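Local structure of arylsulfatase (Pseudoalteromonas sp. MB47, 7AJ0) at residues S95-P100 with A431-D436; L377-M382 with S416-V421; S384-G389 with D404-L409. The protein probably removes sulfate groups from fucoidan, a sulfated polysaccharide, as an exo-acting sulfatase that holds a calcium ion and assembles into a hexamer. All coordinates share one frame; numbering follows the deposited sequence.

Contact 1 of 3, residues S95-P100 with A431-D436; sequences SMYSQP and ALRWLD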
loop_
_atom_site.group_PDB
_atom_site.type_symbol
_atom_site.label_atom_id
_atom_site.label_comp_id
_atom_site.label_asym_id
_atom_site.label_seq_id
_atom_site.Cartn_x
_atom_site.Cartn_y
_atom_site.Cartn_z
ATOM N N SER A 95 9.077 -21.721 22.573
ATOM C CA SER A 95 9.605 -20.358 22.639
ATOM C C SER A 95 11.129 -20.384 22.696
ATOM O O SER A 95 11.766 -19.784 23.565
ATOM C CB SER A 95 9.023 -19.600 23.829
ATOM O OG SER A 95 7.711 -19.146 23.539
ATOM N N MET A 96 11.728 -21.099 21.751
ATOM C CA MET A 96 13.174 -21.137 21.576
ATOM C C MET A 96 13.570 -20.080 20.556
ATOM O O MET A 96 12.891 -19.897 19.541
ATOM C CB MET A 96 13.609 -22.527 21.115
ATOM C CG MET A 96 15.081 -22.673 20.787
ATOM S SD MET A 96 16.167 -22.551 22.207
ATOM C CE MET A 96 17.599 -23.395 21.552
ATOM N N TYR A 97 14.673 -19.382 20.826
ATOM C CA TYR A 97 15.037 -18.205 20.052
ATOM C C TYR A 97 16.470 -18.280 19.555
ATOM O O TYR A 97 17.357 -18.793 20.242
ATOM C CB TYR A 97 14.846 -16.920 20.883
ATOM C CG TYR A 97 13.408 -16.483 20.935
ATOM C CD1 TYR A 97 12.857 -15.735 19.906
ATOM C CD2 TYR A 97 12.592 -16.838 21.997
ATOM C CE1 TYR A 97 11.535 -15.346 19.935
ATOM C CE2 TYR A 97 11.271 -16.450 22.038
ATOM C CZ TYR A 97 10.746 -15.703 21.003
ATOM O OH TYR A 97 9.429 -15.317 21.036
ATOM N N SER A 98 16.674 -17.750 18.345
ATOM C CA SER A 98 17.987 -17.684 17.720
ATOM C C SER A 98 18.289 -16.245 17.329
ATOM O O SER A 98 17.528 -15.334 17.675
ATOM C CB SER A 98 18.036 -18.588 16.492
ATOM O OG SER A 98 17.174 -18.097 15.476
ATOM N N GLN A 99 19.370 -16.026 16.605
ATOM C CA GLN A 99 19.634 -14.743 15.960
ATOM C C GLN A 99 19.004 -14.735 14.576
ATOM O O GLN A 99 18.581 -15.769 14.058
ATOM C CB GLN A 99 21.133 -14.496 15.892
ATOM C CG GLN A 99 21.826 -14.618 17.238
ATOM C CD GLN A 99 21.275 -13.649 18.265
ATOM O OE1 GLN A 99 21.329 -12.431 18.081
ATOM N NE2 GLN A 99 20.731 -14.185 19.351
ATOM N N PRO A 100 18.909 -13.566 13.936
ATOM C CA PRO A 100 18.199 -13.498 12.650
ATOM C C PRO A 100 18.965 -14.042 11.452
ATOM O O PRO A 100 18.348 -14.230 10.396
ATOM C CB PRO A 100 17.928 -11.990 12.476
ATOM C CG PRO A 100 18.137 -11.389 13.826
ATOM C CD PRO A 100 19.201 -12.224 14.469
ATOM N N ALA A 431 14.548 -5.350 19.347
ATOM C CA ALA A 431 13.398 -5.821 20.101
ATOM C C ALA A 431 13.852 -6.700 21.252
ATOM O O ALA A 431 14.997 -7.153 21.303
ATOM C CB ALA A 431 12.425 -6.594 19.198
ATOM N N LEU A 432 12.928 -6.922 22.184
ATOM C CA LEU A 432 13.104 -7.884 23.261
ATOM C C LEU A 432 11.774 -8.585 23.492
ATOM O O LEU A 432 10.715 -8.100 23.085
ATOM C CB LEU A 432 13.592 -7.216 24.552
ATOM C CG LEU A 432 12.681 -6.185 25.218
ATOM C CD1 LEU A 432 11.636 -6.830 26.115
ATOM C CD2 LEU A 432 13.521 -5.184 26.007
ATOM N N ARG A 433 11.841 -9.746 24.140
ATOM C CA ARG A 433 10.652 -10.448 24.592
ATOM C C ARG A 433 10.730 -10.645 26.099
ATOM O O ARG A 433 11.768 -11.058 26.626
ATOM C CB ARG A 433 10.468 -11.808 23.918
ATOM C CG ARG A 433 9.251 -12.540 24.475
ATOM C CD ARG A 433 8.937 -13.836 23.763
ATOM N NE ARG A 433 7.918 -14.581 24.498
ATOM C CZ ARG A 433 7.392 -15.734 24.101
ATOM N NH1 ARG A 433 7.782 -16.283 22.962
ATOM N NH2 ARG A 433 6.473 -16.335 24.845
ATOM N N TRP A 434 9.619 -10.376 26.776
ATOM C CA TRP A 434 9.516 -10.514 28.226
ATOM C C TRP A 434 8.141 -11.088 28.524
ATOM O O TRP A 434 7.127 -10.526 28.099
ATOM C CB TRP A 434 9.729 -9.169 28.913
ATOM C CG TRP A 434 9.356 -9.161 30.352
ATOM C CD1 TRP A 434 9.748 -10.051 31.305
ATOM C CD2 TRP A 434 8.523 -8.203 31.012
ATOM N NE1 TRP A 434 9.203 -9.714 32.518
ATOM C CE2 TRP A 434 8.447 -8.582 32.366
ATOM C CE3 TRP A 434 7.832 -7.065 30.590
ATOM C CZ2 TRP A 434 7.708 -7.864 33.301
ATOM C CZ3 TRP A 434 7.099 -6.353 31.519
ATOM C CH2 TRP A 434 7.043 -6.755 32.859
ATOM N N LEU A 435 8.108 -12.205 29.245
ATOM C CA LEU A 435 6.872 -12.958 29.469
ATOM C C LEU A 435 6.389 -13.376 28.081
ATOM O O LEU A 435 7.163 -13.988 27.327
ATOM C CB LEU A 435 5.895 -12.129 30.287
ATOM C CG LEU A 435 6.397 -11.650 31.651
ATOM C CD1 LEU A 435 5.487 -10.565 32.224
ATOM C CD2 LEU A 435 6.511 -12.820 32.619
ATOM N N ASP A 436 5.157 -13.061 27.693
ATOM C CA ASP A 436 4.646 -13.366 26.365
ATOM C C ASP A 436 4.431 -12.098 25.546
ATOM O O ASP A 436 3.580 -12.061 24.656
ATOM C CB ASP A 436 3.354 -14.174 26.481
ATOM C CG ASP A 436 3.544 -15.465 27.265
ATOM O OD1 ASP A 436 4.602 -16.114 27.107
ATOM O OD2 ASP A 436 2.639 -15.832 28.044
#

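Contact 2 of 3, residues L377-M382 with S416-V421; sequences LTDIYM and SRRQVV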
loop_
_atom_site.group_PDB
_atom_site.type_symbol
_atom_site.label_atom_id
_atom_site.label_comp_id
_atom_site.label_asym_id
_atom_site.label_seq_id
_atom_site.Cartn_x
_atom_site.Cartn_y
_atom_site.Cartn_z
ATOM N N LEU A 377 19.744 -19.670 22.008
ATOM C CA LEU A 377 20.866 -20.479 21.542
ATOM C C LEU A 377 22.065 -20.358 22.477
ATOM O O LEU A 377 22.814 -21.327 22.654
ATOM C CB LEU A 377 21.276 -20.074 20.127
ATOM C CG LEU A 377 20.454 -20.621 18.960
ATOM C CD1 LEU A 377 21.007 -20.077 17.646
ATOM C CD2 LEU A 377 20.437 -22.139 18.947
ATOM N N THR A 378 22.276 -19.183 23.072
ATOM C CA THR A 378 23.348 -19.046 24.047
ATOM C C THR A 378 23.100 -19.897 25.287
ATOM O O THR A 378 24.050 -20.208 26.011
ATOM C CB THR A 378 23.521 -17.584 24.460
ATOM O OG1 THR A 378 22.293 -17.090 25.010
ATOM C CG2 THR A 378 23.923 -16.731 23.267
ATOM N N ASP A 379 21.845 -20.278 25.544
ATOM C CA ASP A 379 21.552 -21.128 26.692
ATOM C C ASP A 379 22.032 -22.558 26.467
ATOM O O ASP A 379 22.362 -23.257 27.430
ATOM C CB ASP A 379 20.053 -21.111 26.992
ATOM C CG ASP A 379 19.556 -19.738 27.409
ATOM O OD1 ASP A 379 20.394 -18.883 27.764
ATOM O OD2 ASP A 379 18.325 -19.517 27.389
ATOM N N ILE A 380 22.069 -23.012 25.213
ATOM C CA ILE A 380 22.647 -24.321 24.923
ATOM C C ILE A 380 24.130 -24.320 25.269
ATOM O O ILE A 380 24.650 -25.268 25.870
ATOM C CB ILE A 380 22.412 -24.699 23.450
ATOM C CG1 ILE A 380 20.913 -24.772 23.152
ATOM C CG2 ILE A 380 23.088 -26.028 23.132
ATOM C CD1 ILE A 380 20.577 -24.825 21.671
ATOM N N TYR A 381 24.832 -23.251 24.889
ATOM C CA TYR A 381 26.242 -23.108 25.236
ATOM C C TYR A 381 26.441 -23.164 26.743
ATOM O O TYR A 381 27.247 -23.956 27.245
ATOM C CB TYR A 381 26.761 -21.790 24.654
ATOM C CG TYR A 381 28.122 -21.345 25.130
ATOM C CD1 TYR A 381 28.273 -20.679 26.340
ATOM C CD2 TYR A 381 29.252 -21.556 24.354
ATOM C CE1 TYR A 381 29.509 -20.257 26.770
ATOM C CE2 TYR A 381 30.494 -21.137 24.778
ATOM C CZ TYR A 381 30.617 -20.489 25.985
ATOM O OH TYR A 381 31.854 -20.071 26.414
ATOM N N MET A 382 25.704 -22.336 27.484
ATOM C CA MET A 382 25.902 -22.262 28.928
ATOM C C MET A 382 25.434 -23.534 29.622
ATOM O O MET A 382 26.020 -23.941 30.631
ATOM C CB MET A 382 25.169 -21.047 29.492
ATOM C CG MET A 382 25.748 -20.528 30.799
ATOM S SD MET A 382 27.464 -19.993 30.639
ATOM C CE MET A 382 27.295 -18.535 29.613
ATOM N N SER A 416 11.395 -21.611 33.103
ATOM C CA SER A 416 12.666 -21.187 32.534
ATOM C C SER A 416 13.425 -20.285 33.501
ATOM O O SER A 416 12.836 -19.569 34.314
ATOM C CB SER A 416 12.420 -20.460 31.213
ATOM O OG SER A 416 13.619 -19.936 30.680
ATOM N N ARG A 417 14.754 -20.341 33.413
ATOM C CA ARG A 417 15.611 -19.432 34.159
ATOM C C ARG A 417 15.893 -18.141 33.404
ATOM O O ARG A 417 16.529 -17.240 33.964
ATOM C CB ARG A 417 16.941 -20.118 34.507
ATOM C CG ARG A 417 16.767 -21.402 35.299
ATOM C CD ARG A 417 18.084 -21.926 35.867
ATOM N NE ARG A 417 18.689 -20.989 36.809
ATOM C CZ ARG A 417 19.941 -20.538 36.735
ATOM N NH1 ARG A 417 20.755 -20.940 35.768
ATOM N NH2 ARG A 417 20.381 -19.684 37.646
ATOM N N ARG A 418 15.436 -18.027 32.160
ATOM C CA ARG A 418 15.644 -16.835 31.349
ATOM C C ARG A 418 14.418 -15.941 31.448
ATOM O O ARG A 418 13.289 -16.396 31.231
ATOM C CB ARG A 418 15.915 -17.202 29.889
ATOM C CG ARG A 418 15.982 -16.005 28.953
ATOM C CD ARG A 418 16.430 -16.405 27.553
ATOM N NE ARG A 418 17.851 -16.745 27.501
ATOM C CZ ARG A 418 18.833 -15.851 27.433
ATOM N NH1 ARG A 418 20.094 -16.254 27.390
ATOM N NH2 ARG A 418 18.557 -14.554 27.414
ATOM N N GLN A 419 14.646 -14.670 31.767
ATOM C CA GLN A 419 13.563 -13.715 31.936
ATOM C C GLN A 419 13.281 -12.918 30.672
ATOM O O GLN A 419 12.131 -12.526 30.442
ATOM C CB GLN A 419 13.899 -12.755 33.080
ATOM C CG GLN A 419 12.728 -11.939 33.574
ATOM C CD GLN A 419 13.067 -11.131 34.812
ATOM O OE1 GLN A 419 12.271 -11.049 35.747
ATOM N NE2 GLN A 419 14.252 -10.529 34.823
ATOM N N VAL A 420 14.297 -12.669 29.848
ATOM C CA VAL A 420 14.154 -11.815 28.678
ATOM C C VAL A 420 15.027 -12.353 27.554
ATOM O O VAL A 420 16.110 -12.899 27.786
ATOM C CB VAL A 420 14.534 -10.346 28.989
ATOM C CG1 VAL A 420 14.397 -9.486 27.743
ATOM C CG2 VAL A 420 13.684 -9.792 30.123
ATOM N N VAL A 421 14.541 -12.198 26.325
ATOM C CA VAL A 421 15.318 -12.459 25.122
ATOM C C VAL A 421 15.566 -11.120 24.445
ATOM O O VAL A 421 14.622 -10.356 24.209
ATOM C CB VAL A 421 14.597 -13.430 24.171
ATOM C CG1 VAL A 421 15.375 -13.578 22.870
ATOM C CG2 VAL A 421 14.415 -14.782 24.838
#

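Contact 3 of 3, residues S384-G389 with D404-L409; sequences SLRLGG and DQTAFL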
loop_
_atom_site.group_PDB
_atom_site.type_symbol
_atom_site.label_atom_id
_atom_site.label_comp_id
_atom_site.label_asym_id
_atom_site.label_seq_id
_atom_site.Cartn_x
_atom_site.Cartn_y
_atom_site.Cartn_z
ATOM N N SER A 384 25.625 -26.521 28.210
ATOM C CA SER A 384 26.699 -27.468 27.928
ATOM C C SER A 384 27.860 -27.290 28.897
ATOM O O SER A 384 28.427 -28.274 29.385
ATOM C CB SER A 384 27.184 -27.295 26.487
ATOM O OG SER A 384 26.163 -27.602 25.555
ATOM N N LEU A 385 28.234 -26.040 29.184
ATOM C CA LEU A 385 29.371 -25.803 30.066
ATOM C C LEU A 385 29.101 -26.310 31.476
ATOM O O LEU A 385 30.023 -26.772 32.156
ATOM C CB LEU A 385 29.713 -24.316 30.104
ATOM C CG LEU A 385 30.138 -23.668 28.786
ATOM C CD1 LEU A 385 30.651 -22.256 29.050
ATOM C CD2 LEU A 385 31.181 -24.503 28.064
ATOM N N ARG A 386 27.851 -26.229 31.937
ATOM C CA ARG A 386 27.540 -26.699 33.283
ATOM C C ARG A 386 27.526 -28.222 33.344
ATOM O O ARG A 386 27.964 -28.810 34.339
ATOM C CB ARG A 386 26.202 -26.118 33.743
ATOM C CG ARG A 386 25.766 -26.571 35.126
ATOM C CD ARG A 386 24.830 -27.765 35.045
ATOM N NE ARG A 386 24.522 -28.313 36.363
ATOM C CZ ARG A 386 23.563 -27.856 37.165
ATOM N NH1 ARG A 386 22.806 -26.831 36.791
ATOM N NH2 ARG A 386 23.362 -28.427 38.344
ATOM N N LEU A 387 27.028 -28.879 32.293
ATOM C CA LEU A 387 27.035 -30.338 32.271
ATOM C C LEU A 387 28.454 -30.890 32.348
ATOM O O LEU A 387 28.666 -31.980 32.890
ATOM C CB LEU A 387 26.336 -30.852 31.012
ATOM C CG LEU A 387 24.824 -30.633 30.950
ATOM C CD1 LEU A 387 24.271 -31.046 29.595
ATOM C CD2 LEU A 387 24.118 -31.392 32.070
ATOM N N GLY A 388 29.431 -30.159 31.817
ATOM C CA GLY A 388 30.824 -30.529 31.916
ATOM C C GLY A 388 31.567 -29.935 33.091
ATOM O O GLY A 388 32.750 -30.233 33.280
ATOM N N GLY A 389 30.910 -29.091 33.885
ATOM C CA GLY A 389 31.521 -28.506 35.061
ATOM C C GLY A 389 32.645 -27.537 34.760
ATOM O O GLY A 389 33.740 -27.667 35.318
ATOM N N ASP A 404 22.447 -20.924 32.096
ATOM C CA ASP A 404 22.347 -22.360 32.319
ATOM C C ASP A 404 20.887 -22.749 32.515
ATOM O O ASP A 404 20.220 -22.242 33.421
ATOM C CB ASP A 404 23.178 -22.755 33.537
ATOM C CG ASP A 404 23.035 -24.224 33.893
ATOM O OD1 ASP A 404 22.655 -25.020 33.009
ATOM O OD2 ASP A 404 23.296 -24.580 35.062
ATOM N N GLN A 405 20.389 -23.646 31.663
ATOM C CA GLN A 405 18.995 -24.071 31.697
ATOM C C GLN A 405 18.839 -25.530 32.114
ATOM O O GLN A 405 17.789 -26.133 31.870
ATOM C CB GLN A 405 18.343 -23.850 30.329
ATOM C CG GLN A 405 18.233 -22.393 29.906
ATOM C CD GLN A 405 17.077 -21.674 30.574
ATOM O OE1 GLN A 405 16.594 -22.094 31.625
ATOM N NE2 GLN A 405 16.620 -20.588 29.960
ATOM N N THR A 406 19.864 -26.114 32.739
ATOM C CA THR A 406 19.774 -27.513 33.142
ATOM C C THR A 406 18.586 -27.747 34.068
ATOM O O THR A 406 17.886 -28.759 33.948
ATOM C CB THR A 406 21.078 -27.947 33.814
ATOM O OG1 THR A 406 22.147 -27.894 32.860
ATOM C CG2 THR A 406 20.958 -29.360 34.359
ATOM N N ALA A 407 18.342 -26.821 35.001
ATOM C CA ALA A 407 17.183 -26.932 35.879
ATOM C C ALA A 407 15.870 -26.785 35.121
ATOM O O ALA A 407 14.831 -27.252 35.600
ATOM C CB ALA A 407 17.257 -25.875 36.983
ATOM N N PHE A 408 15.894 -26.142 33.956
ATOM C CA PHE A 408 14.691 -25.994 33.142
ATOM C C PHE A 408 14.436 -27.240 32.305
ATOM O O PHE A 408 13.294 -27.704 32.211
ATOM C CB PHE A 408 14.839 -24.745 32.269
ATOM C CG PHE A 408 13.770 -24.581 31.227
ATOM C CD1 PHE A 408 12.430 -24.553 31.577
ATOM C CD2 PHE A 408 14.114 -24.414 29.894
ATOM C CE1 PHE A 408 11.451 -24.385 30.612
ATOM C CE2 PHE A 408 13.141 -24.242 28.925
ATOM C CZ PHE A 408 11.807 -24.227 29.284
ATOM N N LEU A 409 15.491 -27.814 31.720
ATOM C CA LEU A 409 15.327 -28.956 30.832
ATOM C C LEU A 409 15.087 -30.260 31.585
ATOM O O LEU A 409 14.442 -31.166 31.045
ATOM C CB LEU A 409 16.563 -29.106 29.939
ATOM C CG LEU A 409 16.831 -27.990 28.930
ATOM C CD1 LEU A 409 18.175 -28.195 28.245
ATOM C CD2 LEU A 409 15.718 -27.914 27.899
#

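Contact 1 of 3, residues S95-P100 with A431-D436
Arg-433 meets Tyr-97 and Ser-95 in a buried polar contact between two sheets, its side chain crossing from strand 428-434 of the four-stranded antiparallel sheet to the end of strand 91-97 in the large mixed sheet. The strands themselves stay well apart, the CA atoms of Tyr-97 and Arg-433 being 10.0 Å from each other. With CG anti to the backbone N (chi1 177°) and the chain extended as far as NE, the arginine spans this gap. NH1 of Arg-433 donates to OH of Tyr-97 at 2.7 Å, with the hydroxyl in the guanidinium plane and the phenol ring turned 90° to it. The same NH1 of Arg-433 makes a weak, bent bond to OG of Ser-95 at 2.9 Å. A large mixed sheet joined to a smaller C-terminal antiparallel one is the familiar layout of sulfatases, and the arginine bridges the two. NE of Arg-433 donates to O of Leu-435 at 3.0 Å, and NH2 of Arg-433 forms a salt bridge with OD1 of Asp-436 at 2.9 Å. A methionine in place of Arg-433 would probably leave Asp-436 without its charged mate and Tyr-97 OH without this donor. Tyr-97 OH is also hydrogen-bonded to Glu-350, and Ser-95 OG to Asn-372.

Contact 2 of 3, residues L377-M382 with S416-V421
Asp-379, near the start of helix 377-387, and Arg-418, on the approach to strand 420-425, form a buried salt bridge that carries nearly all of this contact. The arginine presents its side edge, NE and one NH, to the carboxylate. NH1 of Arg-418 donates to OD1 of Asp-379 at 2.7 Å and NE of Arg-418 to OD2 of Asp-379 at 2.8 Å. Both bonds are nearly straight and both oxygens are met on their syn sides, with the two flat groups only 21° from coplanar. A bend at chi3 (-72°) brings the NE/NH1 edge of the guanidinium round to the acid. Its third nitrogen, NH2 of Arg-418, donates to O of Val-420 at 3.0 Å, which fixes the rotation of the group, and the backbone N of Arg-418 is held by OG of Ser-416 at 3.0 Å in an ST turn.

Away from this pair the contact is loose. OG1 of Thr-378 lies 3.3 Å from NH1 of Arg-418, but the angle is too poor for a hydrogen bond. Arg-417 and Gln-419, on the partly exposed side, touch nothing of the helix segment.

Around the bridge, OD1 of Asp-379 also accepts from the backbone N of Ile-403, OD2 from the N of Asp-376 and from Gln-405, while NH1 of Arg-418 gives to O of Asp-401. The bridge thus pins a helix of the sulfatase domain to the chain leading into the C-terminal antiparallel sheet. With so many donors round one buried carboxylate near the start of a helix, Asp-379 is likely to be ionised, its charge balanced by that of Arg-418.

Contact 3 of 3, residues S384-G389 with D404-L409
Arg-386, in the last turn of helix 377-387, folds its side chain round Asp-404 and against Thr-406. NH1 of Arg-386 donates to OD2 of Asp-404 at 2.9 Å, forming a salt bridge through the syn lone pair. The bond is bent (141°), the oxygen is tilted out of the guanidinium plane, and the two flat groups stand 66° apart, so this is a one-nitrogen grip. The aliphatic part of the arginine wraps the same oxygen, CG of Arg-386 lying 3.2 Å from OD2 of Asp-404. This wrapping follows from the sharp turn at chi2 (-95°), which lies away from the usual staggered positions. Thr-406 completes the first shell: its CG2 sits 3.8 Å above one guanidinium face of Arg-386, toward the rim, and its OG1 lies 3.5 Å from CD of Arg-386. Leu-387 adds a light touch, its CD2 being 4.1 Å from OG1 of Thr-406.

The carboxylate is positioned by its other oxygen. OD1 of Asp-404 accepts from OG1 of Thr-406 at 2.9 Å, through the syn lone pair, and from the backbone N of Thr-406 at 3.0 Å, this second donor coming from above the carboxylate plane. Acid and threonine are thereby fixed as one unit against which the arginine rests.

Further out, NH2 of Arg-386 makes a second salt bridge, to Glu-34 on helix 31-48, and Leu-41 of that helix packs on both Leu-387 and Thr-406. Arg-417 binds the backbone O of Asp-404. The arrangement is that of a helix end meeting a helix start: a Schellman motif at Gly-389 closes helix 377-387, while the Asx turn of Asp-404 leads into the short helix 406-409.

Overall arrangement
The three contacts lie in a row and are nested in sequence: contact 3 lies inside the loop closed by contact 2, and contact 2 inside that of contact 1. Centres of contacts 1 and 2 are about 10 Å apart, as are those of 2 and 3, while 1 and 3 lie about 20 Å apart without touching. In the antiparallel sheet N of Arg-433 probably bonds to O of Val-421 at 2.8 Å, and the backbone N of Arg-417 probably bonds to OE1 of Gln-405. Contact 1 ties this sheet to strand 91-97 of the mixed sheet, contact 2 ties the approach to it to helix 377-387, and contact 3 secures that helix's far end to helix 406-409.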